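Long-range contacts in proto-oncogene tyrosine-protein kinase receptor Ret (Danio rerio, PDB 7AMK), which acts as a receptor tyrosine kinase whose extracellular cadherin-like domains probably take part in recognising GDNF bound to its GFR alpha 1 co-receptor: residues L66-F71 / F113-T117; S136-I140 / S221-N225; N324-T328 / E460-L465; K378-Y382 / V438-L444. The protein carries 4 engineered substitutions. All coordinates share one frame; numbering follows the deposited sequence.

In the fold
From the N terminus, contact 1 comes first, returning the end of strand 106-114 to the short helix 68-72 within cadherin-like domain 1. Contact 2 follows in series and closes the cadherin domain by setting the start of strand 139-141 beside strand 215-227; its centre is about 32 Å from that of contact 1. Contact 3 spans the longest loop, from 328 to 460, and joins the ranges of cadherin-like domains 3 and 4. Contact 4 opens and shuts within that span, linking two loops of domain 4. No two contacts cross, and contacts 1 and 4 lie about 101 Å apart between centres, on opposite sides of the chain's centre.

Contact 1. Residues L66-F71 / F113-T117; sequences LEWSDF and FINDT. With NAG (2-acetamido-2-deoxy-beta-D-glucopyranose), chain C; FUC (alpha-L-fucopyranose), chain B.
Phe-71 packs on both Asn-115 and Phe-113 and carries the tight half of this contact. With CG anti to the backbone N (chi1 171°), its ring lies under Asn-115, whose CB stands 3.3 Å from the centroid of the Phe-71 ring, almost directly over the middle. The Asn-115 amide is stacked nearly flat on the same ring, the two planes 8° apart. Toward Phe-113 the ring presents its edge, a T-shaped pair with the planes at 81°, while Phe-71 CB makes a CH-pi contact with the Phe-113 face. Leu-66 CD1 comes to Phe-113 CE1 at 4.1 Å. Replacing Phe-71 by an alanine would probably strip Asn-115 of the surface that holds its amide flat and leave Phe-113 without its edge-on mate. Asn-115 OD1 also comes close at the edge of Trp-68, 3.1 Å from CE3.

Beyond that edge the contact loosens: Trp-68 CH2 is 4.0 Å from Asp-116 CA, and sugars take over. Asn-115 ND2 is bonded to C1 of an N-acetylglucosamine whose C6 lies over one face of the indole, and the fucose C5 is 3.9 Å from Trp-68 CH2. No hydrogen bond crosses between the segments.

Around this, Val-14 of strand 7-14 touches both Trp-68 and Phe-113, and Lys-83 makes a cation-pi contact with Phe-71, so helix 68-72 is packed against a sheet in which strand 106-114 runs between 7-14 and 83-92.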
# COMPACT_ATOMS: atom_id res chain seq x y z
N LEU A 66 -34.31 29.74 54.14
CA LEU A 66 -33.28 30.57 53.54
C LEU A 66 -33.50 32.05 53.85
O LEU A 66 -34.63 32.55 53.80
CB LEU A 66 -33.27 30.34 52.02
CG LEU A 66 -32.87 28.93 51.61
CD1 LEU A 66 -32.81 28.85 50.12
CD2 LEU A 66 -31.52 28.56 52.25
N GLU A 67 -32.42 32.75 54.15
CA GLU A 67 -32.52 34.15 54.54
C GLU A 67 -31.62 35.01 53.67
O GLU A 67 -30.74 34.52 52.98
CB GLU A 67 -32.20 34.31 56.02
CG GLU A 67 -33.43 34.15 56.88
CD GLU A 67 -33.19 33.30 58.09
OE1 GLU A 67 -32.05 32.81 58.25
OE2 GLU A 67 -34.14 33.12 58.88
N TRP A 68 -31.88 36.32 53.70
CA TRP A 68 -31.05 37.25 52.95
C TRP A 68 -29.56 37.03 53.23
O TRP A 68 -28.75 36.99 52.29
CB TRP A 68 -31.43 38.69 53.28
CG TRP A 68 -32.82 39.04 52.87
CD1 TRP A 68 -33.90 39.20 53.68
CD2 TRP A 68 -33.28 39.24 51.53
NE1 TRP A 68 -35.01 39.50 52.93
CE2 TRP A 68 -34.66 39.53 51.61
CE3 TRP A 68 -32.66 39.19 50.28
CZ2 TRP A 68 -35.43 39.78 50.48
CZ3 TRP A 68 -33.42 39.45 49.16
CH2 TRP A 68 -34.79 39.74 49.27
N SER A 69 -29.19 36.87 54.51
CA SER A 69 -27.78 36.71 54.86
C SER A 69 -27.18 35.42 54.29
O SER A 69 -25.98 35.38 53.99
CB SER A 69 -27.60 36.75 56.39
OG SER A 69 -28.33 35.74 57.06
N ASP A 70 -27.99 34.37 54.13
CA ASP A 70 -27.51 33.15 53.49
C ASP A 70 -26.99 33.43 52.08
O ASP A 70 -26.00 32.83 51.65
CB ASP A 70 -28.62 32.11 53.43
CG ASP A 70 -28.95 31.55 54.78
OD1 ASP A 70 -28.02 31.43 55.60
OD2 ASP A 70 -30.13 31.24 55.03
N PHE A 71 -27.69 34.31 51.34
CA PHE A 71 -27.27 34.63 49.98
C PHE A 71 -25.96 35.41 49.99
O PHE A 71 -25.00 35.06 49.29
CB PHE A 71 -28.35 35.44 49.26
CG PHE A 71 -27.90 35.99 47.94
CD1 PHE A 71 -27.28 37.22 47.87
CD2 PHE A 71 -28.07 35.26 46.77
CE1 PHE A 71 -26.84 37.72 46.65
CE2 PHE A 71 -27.64 35.76 45.56
CZ PHE A 71 -27.02 37.00 45.50
N PHE A 113 -29.22 30.12 43.53
CA PHE A 113 -29.76 30.82 44.68
C PHE A 113 -30.03 32.25 44.22
O PHE A 113 -29.10 33.02 43.96
CB PHE A 113 -28.77 30.76 45.85
CG PHE A 113 -29.32 31.27 47.15
CD1 PHE A 113 -30.62 31.74 47.24
CD2 PHE A 113 -28.53 31.28 48.30
CE1 PHE A 113 -31.12 32.21 48.45
CE2 PHE A 113 -29.03 31.75 49.51
CZ PHE A 113 -30.32 32.22 49.58
N ILE A 114 -31.30 32.57 44.07
CA ILE A 114 -31.73 33.88 43.60
C ILE A 114 -31.98 34.77 44.81
O ILE A 114 -32.69 34.38 45.74
CB ILE A 114 -33.01 33.76 42.74
CG1 ILE A 114 -32.79 32.78 41.59
CG2 ILE A 114 -33.45 35.14 42.23
CD1 ILE A 114 -34.06 32.47 40.86
N ASN A 115 -31.39 35.97 44.80
CA ASN A 115 -31.47 36.91 45.91
C ASN A 115 -32.82 37.64 45.90
O ASN A 115 -32.89 38.86 45.83
CB ASN A 115 -30.29 37.87 45.83
CG ASN A 115 -30.22 38.86 46.99
OD1 ASN A 115 -30.59 38.56 48.13
ND2 ASN A 115 -29.74 40.05 46.70
N ASP A 116 -33.90 36.87 45.98
CA ASP A 116 -35.23 37.47 46.06
C ASP A 116 -36.18 36.42 46.62
O ASP A 116 -35.84 35.24 46.71
CB ASP A 116 -35.70 37.98 44.69
CG ASP A 116 -36.98 38.82 44.74
OD1 ASP A 116 -37.46 39.19 45.84
OD2 ASP A 116 -37.54 39.09 43.66
N THR A 117 -37.36 36.87 47.04
CA THR A 117 -38.40 35.95 47.46
C THR A 117 -39.03 35.27 46.23
O THR A 117 -38.89 35.72 45.09
CB THR A 117 -39.48 36.67 48.28
OG1 THR A 117 -39.81 37.93 47.67
CG2 THR A 117 -39.00 36.92 49.71
C1 NAG C . -29.60 41.07 47.69
C2 NAG C . -28.71 42.20 47.20
C3 NAG C . -28.58 43.28 48.27
C4 NAG C . -29.94 43.70 48.81
C5 NAG C . -30.78 42.48 49.18
C6 NAG C . -32.20 42.85 49.56
C7 NAG C . -27.07 41.39 45.56
C8 NAG C . -25.67 40.91 45.35
N2 NAG C . -27.40 41.71 46.82
O3 NAG C . -27.90 44.39 47.70
O4 NAG C . -29.76 44.48 49.99
O5 NAG C . -30.86 41.58 48.07
O6 NAG C . -32.95 43.15 48.40
O7 NAG C . -27.88 41.46 44.64
C1 FUC B . -33.60 44.42 48.59
C2 FUC B . -34.24 44.84 47.23
C3 FUC B . -35.39 43.92 46.86
C4 FUC B . -36.42 43.86 47.99
C5 FUC B . -35.72 43.48 49.32
C6 FUC B . -36.63 43.56 50.55
O2 FUC B . -33.29 44.88 46.17
O3 FUC B . -36.05 44.45 45.71
O4 FUC B . -37.09 45.10 48.11
O5 FUC B . -34.58 44.33 49.61

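Contact 2. Residues S136-I140 / S221-N225; sequences SNPHI and SLHVN
Asn-137 reaches over His-223 and can be followed outward atom by atom. Its CB lies 3.0 Å from His-223 O and makes a CH-pi contact with the imidazole, 4.2 Å from the centroid of the His-223 ring. CG, set beside the backbone N and anti to the carbonyl carbon (chi1 -70°), is over the centre of that ring. At the tip the two branches part: OD1 accepts a nearly straight bond from His-223 N (3.2 Å, 169° at the hydrogen), the donor standing well above the amide's carbonyl plane, whereas ND2 hangs over the imidazole at 2.9 Å from His-223 NE2, an angle too poor for a hydrogen bond. OD1 also touches Leu-222 CB. The side chain thus extends the backbone pairing by one bond before the strand proper begins.

Regular pairing then takes over. Asn-225 N donates to Pro-138 O at 2.9 Å, and Ile-140 N donates to Asn-225 O at 3.0 Å. A water donating to Asn-137 O and accepting from Asn-225 ND2 bridges the segments on the flank. Pro-138 CG rests on Val-224 CG2 (3.9 Å), and Ile-140 CG1 on Val-224 CG1; Leu-149 also packs against all three residues. Val-369 of the second subunit touches Asn-225.

The parallel join of the first strand to the last, ending two residues before the calcium ligand Glu-142, is characteristic of the cadherin beta sandwich.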
# COMPACT_ATOMS: atom_id res chain seq x y z
N SER A 136 -32.91 18.36 30.30
CA SER A 136 -31.82 17.45 29.98
C SER A 136 -32.36 16.07 29.62
O SER A 136 -33.33 15.60 30.22
CB SER A 136 -30.89 17.34 31.19
OG SER A 136 -31.65 16.96 32.33
N ASN A 137 -31.74 15.41 28.64
CA ASN A 137 -32.28 14.16 28.13
C ASN A 137 -31.72 12.96 28.89
O ASN A 137 -30.49 12.81 28.98
CB ASN A 137 -32.00 14.00 26.65
CG ASN A 137 -32.80 14.98 25.80
OD1 ASN A 137 -34.00 15.21 26.02
ND2 ASN A 137 -32.12 15.55 24.81
N PRO A 138 -32.54 12.10 29.45
CA PRO A 138 -32.00 11.00 30.25
C PRO A 138 -31.37 9.94 29.35
O PRO A 138 -31.46 9.98 28.12
CB PRO A 138 -33.23 10.48 31.02
CG PRO A 138 -34.41 10.92 30.21
CD PRO A 138 -34.01 12.19 29.51
N HIS A 139 -30.66 9.01 29.98
CA HIS A 139 -30.10 7.90 29.24
C HIS A 139 -30.30 6.66 30.07
O HIS A 139 -30.27 6.73 31.30
CB HIS A 139 -28.60 8.09 28.94
CG HIS A 139 -27.77 8.33 30.16
ND1 HIS A 139 -27.34 7.31 30.99
CD2 HIS A 139 -27.28 9.47 30.71
CE1 HIS A 139 -26.63 7.81 31.98
NE2 HIS A 139 -26.58 9.12 31.83
N ILE A 140 -30.56 5.54 29.40
CA ILE A 140 -30.54 4.25 30.05
C ILE A 140 -29.70 3.32 29.18
O ILE A 140 -29.44 3.59 28.01
CB ILE A 140 -31.96 3.69 30.26
CG1 ILE A 140 -32.69 3.70 28.92
CG2 ILE A 140 -32.74 4.54 31.21
CD1 ILE A 140 -34.04 3.05 28.97
N SER A 221 -41.30 18.26 24.22
CA SER A 221 -40.61 17.22 23.47
C SER A 221 -39.27 16.88 24.12
O SER A 221 -38.48 17.78 24.39
CB SER A 221 -40.38 17.71 22.04
OG SER A 221 -39.92 16.66 21.23
N LEU A 222 -39.02 15.60 24.39
CA LEU A 222 -37.69 15.20 24.83
C LEU A 222 -37.35 13.83 24.24
O LEU A 222 -38.14 13.24 23.49
CB LEU A 222 -37.58 15.22 26.35
CG LEU A 222 -38.30 14.13 27.13
CD1 LEU A 222 -37.76 14.03 28.56
CD2 LEU A 222 -39.80 14.42 27.11
N HIS A 223 -36.16 13.34 24.55
CA HIS A 223 -35.79 12.02 24.06
C HIS A 223 -34.84 11.36 25.03
O HIS A 223 -34.13 12.03 25.78
CB HIS A 223 -35.17 12.09 22.66
CG HIS A 223 -33.82 12.73 22.62
ND1 HIS A 223 -32.67 12.06 22.97
CD2 HIS A 223 -33.44 13.97 22.23
CE1 HIS A 223 -31.63 12.86 22.81
NE2 HIS A 223 -32.07 14.03 22.37
N VAL A 224 -34.84 10.03 25.00
CA VAL A 224 -34.03 9.20 25.89
C VAL A 224 -32.94 8.53 25.06
O VAL A 224 -33.23 7.92 24.03
CB VAL A 224 -34.90 8.16 26.64
CG1 VAL A 224 -34.04 7.29 27.55
CG2 VAL A 224 -36.10 8.83 27.43
N ASN A 225 -31.69 8.67 25.49
CA ASN A 225 -30.59 8.02 24.79
C ASN A 225 -30.44 6.60 25.31
O ASN A 225 -30.62 6.36 26.50
CB ASN A 225 -29.28 8.79 24.98
CG ASN A 225 -29.31 10.20 24.35
OD1 ASN A 225 -29.34 10.34 23.13
ND2 ASN A 225 -29.27 11.23 25.18
O HOH W 1 -28.13 11.39 27.59

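Contact 3. Residues N324-T328 / E460-L465; sequences NLSVT and EQQNKL. With NAG (2-acetamido-2-deoxy-beta-D-glucopyranose), chain D.
Apolar contact is made where Val-327 and Thr-328 meet Leu-465. Val-327 CG2 lies 4.1 Å from Leu-465 CD1, the two side chains sliding past each other in opposite directions, and the same methyl skirts the carboxylate carbon of Glu-460. Thr-328 CG2 meets Leu-465 CD1 at 3.7 Å, crossing it at a slant. Val-362 and Ile-399 also lie against Val-327.

Among polar groups, Gln-462 reaches along the backbone of 324-326: CG anti to the backbone N (chi1 172°) and an extended chain beyond it bring NE2 to 3.4 Å from Ser-326 CB. The amide of Asn-463 sits beside Ser-326 OG.

Clear hydrogen bonds are found inside each segment. Ser-326 OG accepts from Thr-328 N (3.2 Å, 167° at the hydrogen), forming an ST turn, and also from Thr-328 OG1 at 3.0 Å. In the other segment, Glu-460 OE1 takes Asn-463 N at 2.7 Å on the syn side of the carboxylate, with a weak bond from Gln-462 N to OE2.

Asn-324 ND2 carries an N-acetylglucosamine, while Asn-324 OD1 is held by Glu-252 N.

Each turn is thus braced internally, and the chemistry suggests that cadherin-like domains 3 and 4 meet here through van der Waals contact beside a cluster of polar groups centred on Ser-326 and Asn-463.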
# COMPACT_ATOMS: atom_id res chain seq x y z
N ASN A 324 12.11 -8.97 6.09
CA ASN A 324 12.31 -9.52 4.76
C ASN A 324 12.66 -11.00 4.84
O ASN A 324 13.70 -11.37 5.39
CB ASN A 324 13.43 -8.76 4.04
CG ASN A 324 13.21 -7.25 4.06
OD1 ASN A 324 12.08 -6.78 4.27
ND2 ASN A 324 14.28 -6.50 3.86
N LEU A 325 11.80 -11.85 4.27
CA LEU A 325 12.01 -13.29 4.31
C LEU A 325 13.04 -13.71 3.27
O LEU A 325 12.96 -13.31 2.10
CB LEU A 325 10.71 -14.04 4.07
CG LEU A 325 10.07 -14.59 5.34
CD1 LEU A 325 9.69 -16.06 5.16
CD2 LEU A 325 10.99 -14.39 6.54
N SER A 326 14.00 -14.52 3.71
CA SER A 326 15.03 -14.99 2.80
C SER A 326 14.39 -15.62 1.57
O SER A 326 13.35 -16.29 1.67
CB SER A 326 15.93 -16.00 3.52
OG SER A 326 16.78 -16.65 2.59
N VAL A 327 15.00 -15.40 0.42
CA VAL A 327 14.46 -15.98 -0.80
C VAL A 327 14.58 -17.49 -0.84
O VAL A 327 13.95 -18.11 -1.70
CB VAL A 327 15.14 -15.35 -2.03
CG1 VAL A 327 14.91 -13.86 -2.02
CG2 VAL A 327 16.63 -15.67 -2.02
N THR A 328 15.35 -18.10 0.06
CA THR A 328 15.48 -19.55 0.08
C THR A 328 14.39 -20.24 0.89
O THR A 328 14.21 -21.45 0.75
CB THR A 328 16.87 -19.98 0.59
OG1 THR A 328 17.03 -19.61 1.96
CG2 THR A 328 17.97 -19.33 -0.23
N GLU A 460 22.60 -11.70 -4.44
CA GLU A 460 21.58 -11.49 -3.42
C GLU A 460 22.27 -11.28 -2.08
O GLU A 460 23.23 -11.98 -1.75
CB GLU A 460 20.63 -12.70 -3.38
CG GLU A 460 19.32 -12.47 -2.62
CD GLU A 460 19.44 -12.71 -1.13
OE1 GLU A 460 20.13 -13.68 -0.72
OE2 GLU A 460 18.84 -11.94 -0.35
N GLN A 461 21.79 -10.30 -1.30
CA GLN A 461 22.58 -9.84 -0.15
C GLN A 461 22.39 -10.73 1.08
O GLN A 461 23.37 -11.14 1.70
CB GLN A 461 22.24 -8.39 0.19
CG GLN A 461 22.83 -7.35 -0.78
CD GLN A 461 24.25 -7.69 -1.23
OE1 GLN A 461 24.45 -8.33 -2.25
NE2 GLN A 461 25.25 -7.23 -0.46
N GLN A 462 21.15 -11.05 1.43
CA GLN A 462 20.91 -11.80 2.66
C GLN A 462 21.64 -13.15 2.67
O GLN A 462 22.23 -13.53 3.69
CB GLN A 462 19.42 -12.00 2.87
CG GLN A 462 19.11 -12.94 4.01
CD GLN A 462 17.70 -12.78 4.52
OE1 GLN A 462 16.94 -11.93 4.05
NE2 GLN A 462 17.33 -13.61 5.50
N ASN A 463 21.61 -13.89 1.56
CA ASN A 463 22.22 -15.21 1.51
C ASN A 463 23.51 -15.28 0.71
O ASN A 463 24.16 -16.33 0.69
CB ASN A 463 21.23 -16.24 0.95
CG ASN A 463 19.94 -16.29 1.72
OD1 ASN A 463 19.04 -15.49 1.49
ND2 ASN A 463 19.85 -17.23 2.66
N LYS A 464 23.89 -14.20 0.03
CA LYS A 464 25.12 -14.17 -0.75
C LYS A 464 25.06 -15.12 -1.96
O LYS A 464 26.09 -15.59 -2.44
CB LYS A 464 26.33 -14.49 0.14
N LEU A 465 23.85 -15.42 -2.44
CA LEU A 465 23.69 -16.20 -3.66
C LEU A 465 24.08 -15.37 -4.88
O LEU A 465 23.69 -14.20 -5.00
CB LEU A 465 22.25 -16.68 -3.80
CG LEU A 465 21.74 -17.57 -2.68
CD1 LEU A 465 20.20 -17.62 -2.69
CD2 LEU A 465 22.34 -18.95 -2.84
C1 NAG D . 14.24 -5.06 3.84
C2 NAG D . 15.57 -4.50 4.34
C3 NAG D . 15.60 -2.98 4.21
C4 NAG D . 15.27 -2.56 2.78
C5 NAG D . 13.95 -3.19 2.34
C6 NAG D . 13.63 -2.93 0.88
C7 NAG D . 15.38 -4.27 6.79
C8 NAG D . 15.76 -4.86 8.12
N2 NAG D . 15.84 -4.92 5.71
O3 NAG D . 16.90 -2.51 4.58
O4 NAG D . 15.15 -1.14 2.71
O5 NAG D . 14.01 -4.61 2.50
O6 NAG D . 14.32 -3.83 0.03
O7 NAG D . 14.69 -3.26 6.70

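Contact 4. Residues K378-Y382 / V438-L444; sequences KATTY and VNDTKVL. With NAG (2-acetamido-2-deoxy-beta-D-glucopyranose), chain G; FUC (alpha-L-fucopyranose), chain E.
Ala-379 CB presses on Leu-444 CD1 at 3.3 Å, tighter than carbons usually pack, and also borders Val-438 CG1 at 4.1 Å. Thr-441 CG2 completes this small apolar patch, 4.1 Å from Ala-379 CB.

Thr-381 supplies the polar link. OG1, anti to the carbonyl carbon and beside the backbone N (chi1 -67°), points across to the 438-444 segment and donates to Asn-439 O at 3.1 Å, tilted 24° from the carbonyl plane. Thr-441 CG2 lies 3.6 Å from the same Thr-381 OG1, while Thr-381 CG2 sits over the centre of the Tyr-382 ring. Next along, Tyr-382 N donates to Val-438 O (3.2 Å). A valine in place of Thr-381 would probably leave Asn-439 O without its hydroxyl mate, and the two loops with one cross-bond fewer. Details around Val-438 CG2 are doubtful, because it is modelled too close to its neighbours.

Behind the contact Asn-439 ND2 bears an N-acetylglucosamine, and Asp-440 OD2 is 2.9 Å from that sugar's O6. Asp-440 OD1 receives weak bonds from Lys-442 N and Val-443 N.

In sum, two hydrogen bonds to consecutive carbonyls and a small methyl contact hold together two loops of cadherin-like domain 4, one of which carries the glycan.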
# COMPACT_ATOMS: atom_id res chain seq x y z
N LYS A 378 27.63 7.56 -31.53
CA LYS A 378 28.89 7.91 -30.89
C LYS A 378 28.68 8.09 -29.39
O LYS A 378 27.84 8.88 -28.95
CB LYS A 378 29.47 9.19 -31.49
N ALA A 379 29.45 7.34 -28.60
CA ALA A 379 29.21 7.28 -27.16
C ALA A 379 29.38 8.66 -26.52
O ALA A 379 30.32 9.39 -26.82
CB ALA A 379 30.15 6.27 -26.51
N THR A 380 28.45 8.99 -25.62
CA THR A 380 28.48 10.22 -24.83
C THR A 380 28.49 9.83 -23.36
O THR A 380 27.55 9.20 -22.87
CB THR A 380 27.26 11.10 -25.15
OG1 THR A 380 27.29 11.46 -26.53
CG2 THR A 380 27.25 12.35 -24.27
N THR A 381 29.56 10.21 -22.65
CA THR A 381 29.73 9.85 -21.25
C THR A 381 28.43 10.01 -20.46
O THR A 381 27.79 11.06 -20.50
CB THR A 381 30.83 10.72 -20.63
OG1 THR A 381 32.09 10.39 -21.22
CG2 THR A 381 30.92 10.49 -19.13
N TYR A 382 28.05 8.94 -19.76
CA TYR A 382 26.92 8.85 -18.83
C TYR A 382 25.62 8.49 -19.52
O TYR A 382 24.58 8.39 -18.85
CB TYR A 382 26.72 10.13 -18.00
CG TYR A 382 27.88 10.44 -17.09
CD1 TYR A 382 28.68 9.42 -16.58
CD2 TYR A 382 28.19 11.75 -16.75
CE1 TYR A 382 29.76 9.70 -15.75
CE2 TYR A 382 29.26 12.04 -15.93
CZ TYR A 382 30.04 11.02 -15.43
OH TYR A 382 31.11 11.31 -14.60
N VAL A 438 27.87 4.46 -20.46
CA VAL A 438 29.22 4.71 -20.95
C VAL A 438 30.01 5.44 -19.87
O VAL A 438 29.47 6.21 -19.07
CB VAL A 438 29.19 5.51 -22.27
CG1 VAL A 438 28.17 4.92 -23.23
CG2 VAL A 438 28.87 6.95 -21.98
N ASN A 439 31.32 5.18 -19.84
CA ASN A 439 32.18 5.84 -18.88
C ASN A 439 33.28 6.62 -19.60
O ASN A 439 33.15 7.83 -19.79
CB ASN A 439 32.76 4.80 -17.90
CG ASN A 439 33.87 5.38 -17.03
OD1 ASN A 439 33.89 6.58 -16.74
ND2 ASN A 439 34.79 4.51 -16.61
N ASP A 440 34.35 5.94 -20.02
CA ASP A 440 35.48 6.58 -20.69
C ASP A 440 35.32 6.36 -22.19
O ASP A 440 35.41 5.23 -22.68
CB ASP A 440 36.81 6.02 -20.20
CG ASP A 440 38.02 6.79 -20.75
OD1 ASP A 440 37.91 7.39 -21.85
OD2 ASP A 440 39.07 6.80 -20.09
N THR A 441 35.10 7.45 -22.91
CA THR A 441 34.99 7.39 -24.36
C THR A 441 36.34 7.49 -25.05
O THR A 441 36.45 7.08 -26.21
CB THR A 441 34.08 8.51 -24.87
OG1 THR A 441 34.69 9.78 -24.60
CG2 THR A 441 32.71 8.45 -24.18
N LYS A 442 37.36 8.01 -24.36
CA LYS A 442 38.69 8.15 -24.95
C LYS A 442 39.22 6.82 -25.45
O LYS A 442 39.95 6.78 -26.44
CB LYS A 442 39.66 8.76 -23.94
N VAL A 443 38.88 5.73 -24.76
CA VAL A 443 39.38 4.41 -25.14
C VAL A 443 38.67 3.87 -26.38
O VAL A 443 39.18 2.95 -27.02
CB VAL A 443 39.25 3.44 -23.96
N LEU A 444 37.51 4.44 -26.74
CA LEU A 444 36.79 3.98 -27.92
C LEU A 444 37.52 4.30 -29.22
O LEU A 444 37.25 3.68 -30.25
CB LEU A 444 35.39 4.60 -27.97
CG LEU A 444 34.53 4.30 -26.75
CD1 LEU A 444 33.17 4.99 -26.86
CD2 LEU A 444 34.36 2.80 -26.60
C1 NAG G . 35.91 4.87 -15.78
C2 NAG G . 36.55 3.63 -15.17
C3 NAG G . 37.79 4.00 -14.37
C4 NAG G . 38.75 4.85 -15.20
C5 NAG G . 38.01 6.02 -15.83
C6 NAG G . 38.87 6.81 -16.78
C7 NAG G . 34.94 1.83 -14.75
C8 NAG G . 35.23 1.39 -16.15
N2 NAG G . 35.60 2.92 -14.33
O3 NAG G . 38.43 2.79 -13.97
O4 NAG G . 39.77 5.39 -14.38
O5 NAG G . 36.88 5.56 -16.57
O6 NAG G . 38.11 7.76 -17.51
O7 NAG G . 34.14 1.23 -14.03
C1 FUC E . 37.65 8.81 -16.62
C2 FUC E . 37.68 10.17 -17.38
C3 FUC E . 36.59 10.23 -18.48
C4 FUC E . 35.21 9.84 -17.90
C5 FUC E . 35.34 8.47 -17.21
C6 FUC E . 34.04 7.94 -16.59
O2 FUC E . 38.98 10.50 -17.92
O3 FUC E . 36.48 11.55 -18.99
O4 FUC E . 34.77 10.82 -16.97
O5 FUC E . 36.34 8.52 -16.17